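Local structure of capsid protein VP1 (Human polyomavirus 12, 6Y5Z) at the interface of chains A and B. The protein forms the pentameric units of the polyomavirus capsid, probably an icosahedral shell of T=7 symmetry, and serves in attachment to the host cell. Residues are numbered along the deposited sequence; one frame, centred on the assembly and turned at random. Chains: chain A/B, Capsid protein VP1.

Contact 1: the interface of chains A and B. Residues chain A 215-218; chain B 198-201.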
# COMPACT_ATOMS: atom_id res chain seq x y z
N PHE A 215 8.67 -2.20 13.68
CA PHE A 215 9.58 -1.93 14.81
C PHE A 215 11.00 -2.27 14.36
O PHE A 215 11.20 -3.20 13.59
CB PHE A 215 9.16 -2.67 16.08
CG PHE A 215 8.93 -4.14 15.92
CD1 PHE A 215 7.69 -4.63 15.53
CD2 PHE A 215 9.95 -5.05 16.18
CE1 PHE A 215 7.47 -5.99 15.40
CE2 PHE A 215 9.72 -6.41 16.04
CZ PHE A 215 8.49 -6.88 15.67
N THR A 216 11.95 -1.44 14.76
CA THR A 216 13.37 -1.60 14.43
C THR A 216 14.14 -0.64 15.32
O THR A 216 13.52 0.31 15.88
CB THR A 216 13.64 -1.32 12.95
OG1 THR A 216 15.00 -1.58 12.59
CG2 THR A 216 13.30 0.12 12.60
N ASN A 217 15.44 -0.83 15.39
CA ASN A 217 16.32 0.14 16.06
C ASN A 217 17.22 0.81 15.03
O ASN A 217 18.27 1.32 15.45
CB ASN A 217 17.10 -0.50 17.20
CG ASN A 217 18.01 -1.64 16.79
OD1 ASN A 217 17.87 -2.18 15.69
ND2 ASN A 217 18.95 -1.95 17.67
N THR A 218 16.87 0.75 13.75
CA THR A 218 17.76 1.20 12.66
C THR A 218 17.24 2.46 11.96
O THR A 218 17.94 2.92 11.02
CB THR A 218 18.00 0.08 11.63
OG1 THR A 218 16.79 -0.20 10.92
CG2 THR A 218 18.54 -1.18 12.26
N ARG B 198 21.20 -5.27 15.52
CA ARG B 198 20.20 -4.63 14.66
C ARG B 198 18.99 -5.55 14.60
O ARG B 198 19.19 -6.74 14.31
CB ARG B 198 20.75 -4.42 13.25
CG ARG B 198 22.08 -3.69 13.22
CD ARG B 198 22.10 -2.32 13.89
NE ARG B 198 23.46 -1.84 13.74
CZ ARG B 198 24.39 -1.75 14.67
NH1 ARG B 198 24.13 -1.97 15.95
NH2 ARG B 198 25.60 -1.38 14.31
N TYR B 199 17.80 -5.05 14.90
CA TYR B 199 16.56 -5.84 14.76
C TYR B 199 15.57 -5.10 13.88
O TYR B 199 15.62 -3.89 13.76
CB TYR B 199 16.02 -6.21 16.15
CG TYR B 199 15.48 -5.07 16.96
CD1 TYR B 199 14.22 -4.56 16.69
CD2 TYR B 199 16.21 -4.50 17.99
CE1 TYR B 199 13.71 -3.50 17.41
CE2 TYR B 199 15.71 -3.43 18.72
CZ TYR B 199 14.45 -2.95 18.43
OH TYR B 199 13.93 -1.90 19.15
N PHE B 200 14.69 -5.88 13.26
CA PHE B 200 13.73 -5.43 12.23
C PHE B 200 12.48 -6.28 12.44
O PHE B 200 12.60 -7.52 12.56
CB PHE B 200 14.31 -5.64 10.83
CG PHE B 200 15.71 -5.13 10.62
CD1 PHE B 200 16.80 -5.92 10.93
CD2 PHE B 200 15.93 -3.90 10.01
CE1 PHE B 200 18.10 -5.46 10.73
CE2 PHE B 200 17.23 -3.44 9.81
CZ PHE B 200 18.29 -4.22 10.16
N GLY B 201 11.30 -5.68 12.38
CA GLY B 201 10.10 -6.51 12.46
C GLY B 201 8.87 -5.81 11.95
O GLY B 201 8.86 -4.57 11.78
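Backbone pairing between A:Phe215 and B:Gly201 joins two VP1 copies edge to edge: strand 212-216 of chain A runs antiparallel to strand 197-204 of chain B, so that a beta-sheet continues from one subunit of the pentamer into the next. A:Phe215 N donates to B:Gly201 O at 3.0 Å, and B:Gly201 N returns a bond to A:Phe215 O at 2.8 Å.

Where the strand of chain A ends, side chains take over the polar pairing. The hydroxyl OG1 of A:Thr216, held anti to its backbone N (chi1 -175°), donates to B:Tyr199 O at 2.7 Å, lying in the plane of that carbonyl. A:Thr218, on the same chain, pairs its own OG1 with A:Thr216 OG1 at 2.8 Å, and its backbone N also donates to that oxygen, which probably steadies the hydroxyl. The side-chain amide oxygen OD1 of A:Asn217 accepts B:Tyr199 N in a nearly straight bond of 3.0 Å, although the donor is tilted from the amide plane. Both backbone polar groups of B:Tyr199 are thus engaged by side chains of the neighbour.

Flat groups pack on either side of the paired backbones. The A:Asn217 amide stacks on the phenol ring of B:Tyr199, their planes 18° apart; chi1 of B:Tyr199 is 69°, setting CG between its backbone N and carbonyl carbon and bringing one face of the ring against the backbone of A:Asn217, whose N lies 3.7 Å above the plane toward the rim. The methyl CG2 of A:Thr218 stands over the rim of one face of the B:Phe200 ring, 3.6 Å from CE2, the two side chains crossing at about a right angle. At the other end, B:Gly201 CA sits over the A:Phe215 ring, 3.7 Å from its centroid and displaced toward the rim.

Contact 2: the interface of chains A and B. Residues chain A 100, 103; chain B 65, 123-125, 184-185, 203, 245, 259.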
# COMPACT_ATOMS: atom_id res chain seq x y z
N ASN A 100 3.85 -7.43 19.79
CA ASN A 100 3.91 -8.90 20.05
C ASN A 100 2.81 -9.29 21.05
O ASN A 100 2.39 -10.44 21.02
CB ASN A 100 5.27 -9.30 20.59
CG ASN A 100 5.68 -8.41 21.72
OD1 ASN A 100 6.09 -7.27 21.44
ND2 ASN A 100 5.51 -8.87 22.96
N MET A 103 -0.44 -10.84 19.82
CA MET A 103 -0.40 -12.25 19.35
C MET A 103 -0.94 -13.20 20.44
O MET A 103 -0.96 -14.42 20.20
CB MET A 103 1.02 -12.64 18.93
CG MET A 103 1.60 -11.76 17.82
SD MET A 103 0.66 -11.76 16.27
CE MET A 103 1.01 -13.43 15.75
N TYR B 65 10.28 -17.03 20.32
CA TYR B 65 11.44 -16.60 19.53
C TYR B 65 12.32 -17.81 19.24
O TYR B 65 12.53 -18.69 20.13
CB TYR B 65 12.20 -15.49 20.26
CG TYR B 65 11.49 -14.17 20.29
CD1 TYR B 65 11.45 -13.36 19.16
CD2 TYR B 65 10.83 -13.72 21.43
CE1 TYR B 65 10.76 -12.16 19.16
CE2 TYR B 65 10.17 -12.51 21.45
CZ TYR B 65 10.13 -11.72 20.31
OH TYR B 65 9.43 -10.52 20.31
N SER B 123 -3.29 -13.13 12.11
CA SER B 123 -2.25 -12.18 12.58
C SER B 123 -0.87 -12.70 12.17
O SER B 123 -0.59 -13.89 12.31
CB SER B 123 -2.35 -11.98 14.06
OG SER B 123 -3.57 -11.35 14.42
N THR B 124 -0.02 -11.79 11.71
CA THR B 124 1.36 -12.11 11.33
C THR B 124 2.31 -11.33 12.22
O THR B 124 2.06 -10.17 12.59
CB THR B 124 1.64 -11.88 9.85
OG1 THR B 124 1.33 -10.54 9.59
CG2 THR B 124 0.81 -12.73 8.93
N TYR B 125 3.42 -11.96 12.51
CA TYR B 125 4.50 -11.35 13.30
C TYR B 125 5.82 -11.83 12.73
O TYR B 125 6.12 -13.07 12.73
CB TYR B 125 4.37 -11.72 14.77
CG TYR B 125 5.40 -11.07 15.65
CD1 TYR B 125 5.18 -9.79 16.12
CD2 TYR B 125 6.52 -11.74 16.09
CE1 TYR B 125 6.06 -9.18 16.98
CE2 TYR B 125 7.41 -11.15 16.96
CZ TYR B 125 7.18 -9.86 17.41
OH TYR B 125 8.04 -9.20 18.24
N ILE B 184 6.66 -15.05 22.32
CA ILE B 184 6.62 -13.71 21.70
C ILE B 184 5.56 -12.86 22.42
O ILE B 184 5.76 -11.66 22.51
CB ILE B 184 6.37 -13.73 20.19
CG1 ILE B 184 4.98 -14.22 19.85
CG2 ILE B 184 7.48 -14.51 19.47
CD1 ILE B 184 4.62 -14.08 18.37
N GLU B 185 4.51 -13.46 22.98
CA GLU B 185 3.41 -12.64 23.55
C GLU B 185 3.83 -11.92 24.84
O GLU B 185 3.06 -11.05 25.29
CB GLU B 185 2.14 -13.46 23.78
CG GLU B 185 2.22 -14.44 24.93
CD GLU B 185 0.88 -15.11 25.19
OE1 GLU B 185 0.20 -15.51 24.23
OE2 GLU B 185 0.50 -15.13 26.38
N TYR B 203 4.33 -6.31 12.23
CA TYR B 203 3.17 -6.97 12.82
C TYR B 203 1.95 -6.53 12.02
O TYR B 203 1.84 -5.34 11.67
CB TYR B 203 3.06 -6.56 14.28
CG TYR B 203 1.68 -6.78 14.82
CD1 TYR B 203 1.23 -8.04 15.16
CD2 TYR B 203 0.82 -5.71 14.95
CE1 TYR B 203 -0.07 -8.23 15.60
CE2 TYR B 203 -0.49 -5.90 15.37
CZ TYR B 203 -0.93 -7.15 15.71
OH TYR B 203 -2.21 -7.29 16.14
N VAL B 245 5.57 -15.79 12.32
CA VAL B 245 4.18 -16.30 12.44
C VAL B 245 3.42 -15.85 11.19
O VAL B 245 3.39 -14.63 10.92
CB VAL B 245 3.50 -15.80 13.73
CG1 VAL B 245 2.03 -16.19 13.77
CG2 VAL B 245 4.21 -16.31 14.98
N PHE B 259 -1.27 -22.00 15.38
CA PHE B 259 -0.31 -21.07 14.77
C PHE B 259 0.48 -21.84 13.73
O PHE B 259 0.77 -23.06 13.91
CB PHE B 259 0.65 -20.51 15.82
CG PHE B 259 0.05 -19.51 16.76
CD1 PHE B 259 -0.57 -19.91 17.94
CD2 PHE B 259 0.21 -18.16 16.53
CE1 PHE B 259 -1.07 -18.97 18.83
CE2 PHE B 259 -0.27 -17.22 17.41
CZ PHE B 259 -0.90 -17.63 18.56
O HOH W 1 0.73 -16.18 21.70
O HOH W 2 7.73 -6.65 19.06
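The rim of the B:Tyr203 ring meets A:Met103 in plane: the thioether sulfur SD lies 3.7 Å from ring carbon CE1, the two side chains sliding past each other in opposite directions. In this intersubunit contact of the polyomavirus coat protein VP1 family, a short 3-10 helix, 99-103 of chain A, packs against strands, a loop and the 3-10 helix 184-186 of chain B. Within chain B, the B:Phe259 ring has B:Val245 CG1 at its edge, and B:Ile184 CG2 rests over the centre of one B:Tyr65 face. Water 2 lies at the edge of the B:Tyr125 ring, in plane.

A:Met103 carries the apolar part, with 113 Å² of its surface hidden by the partner. Its chain is folded twice (chi2 -60°, chi3 -69°), which tucks sulfur and methyl among B:Ser123, B:Tyr125, B:Tyr203 and B:Val245 while CG stays beside B:Ile184 CD1. Methyl CE reaches B:Val245 CG1 tip to tip at 3.5 Å, and SD also touches B:Ser123 CB. A:Asn100 packs its CB against the hydroxyl end of B:Tyr125, 3.7 Å from CE1.

Polar contacts accompany this apolar insertion. The amide nitrogen ND2 of A:Asn100 donates to B:Ile184 O at 2.8 Å, nearly along the C=O axis, although the acceptor lies 27° out of the A:Asn100 amide plane. On the other branch of that amide, OD1 shares water 2 with the phenol OH of B:Tyr125, 2.7 Å from the water. B:Tyr65 OH, paired with B:Tyr125 OH at 2.8 Å, supports this phenol from the second shell and should help fix its hydroxyl. Water 1 bridges the backbone carbonyl A:Met103 O to the carboxylate oxygen OE1 of B:Glu185, 2.7 Å from that water, while B:Phe259 CZ abuts the same carbonyl.

About 15 Å separates the C-alpha centres of contact 1 and contact 2, two patches of one interface between neighbouring VP1 copies. Strand 197-204 of chain B serves both, extending the sheet in contact 1 and supplying B:Tyr203 to contact 2. Chain A, by contrast, brings elements distant in sequence, strand 212-216 with the loop after it and the 3-10 helix 99-103. Sheet continuation and side-chain insertion therefore complement each other, which probably fixes the relative orientation of adjacent subunits. Each copy offers both kinds of surface, so the pairing can repeat around the ring of five in the deposited assembly.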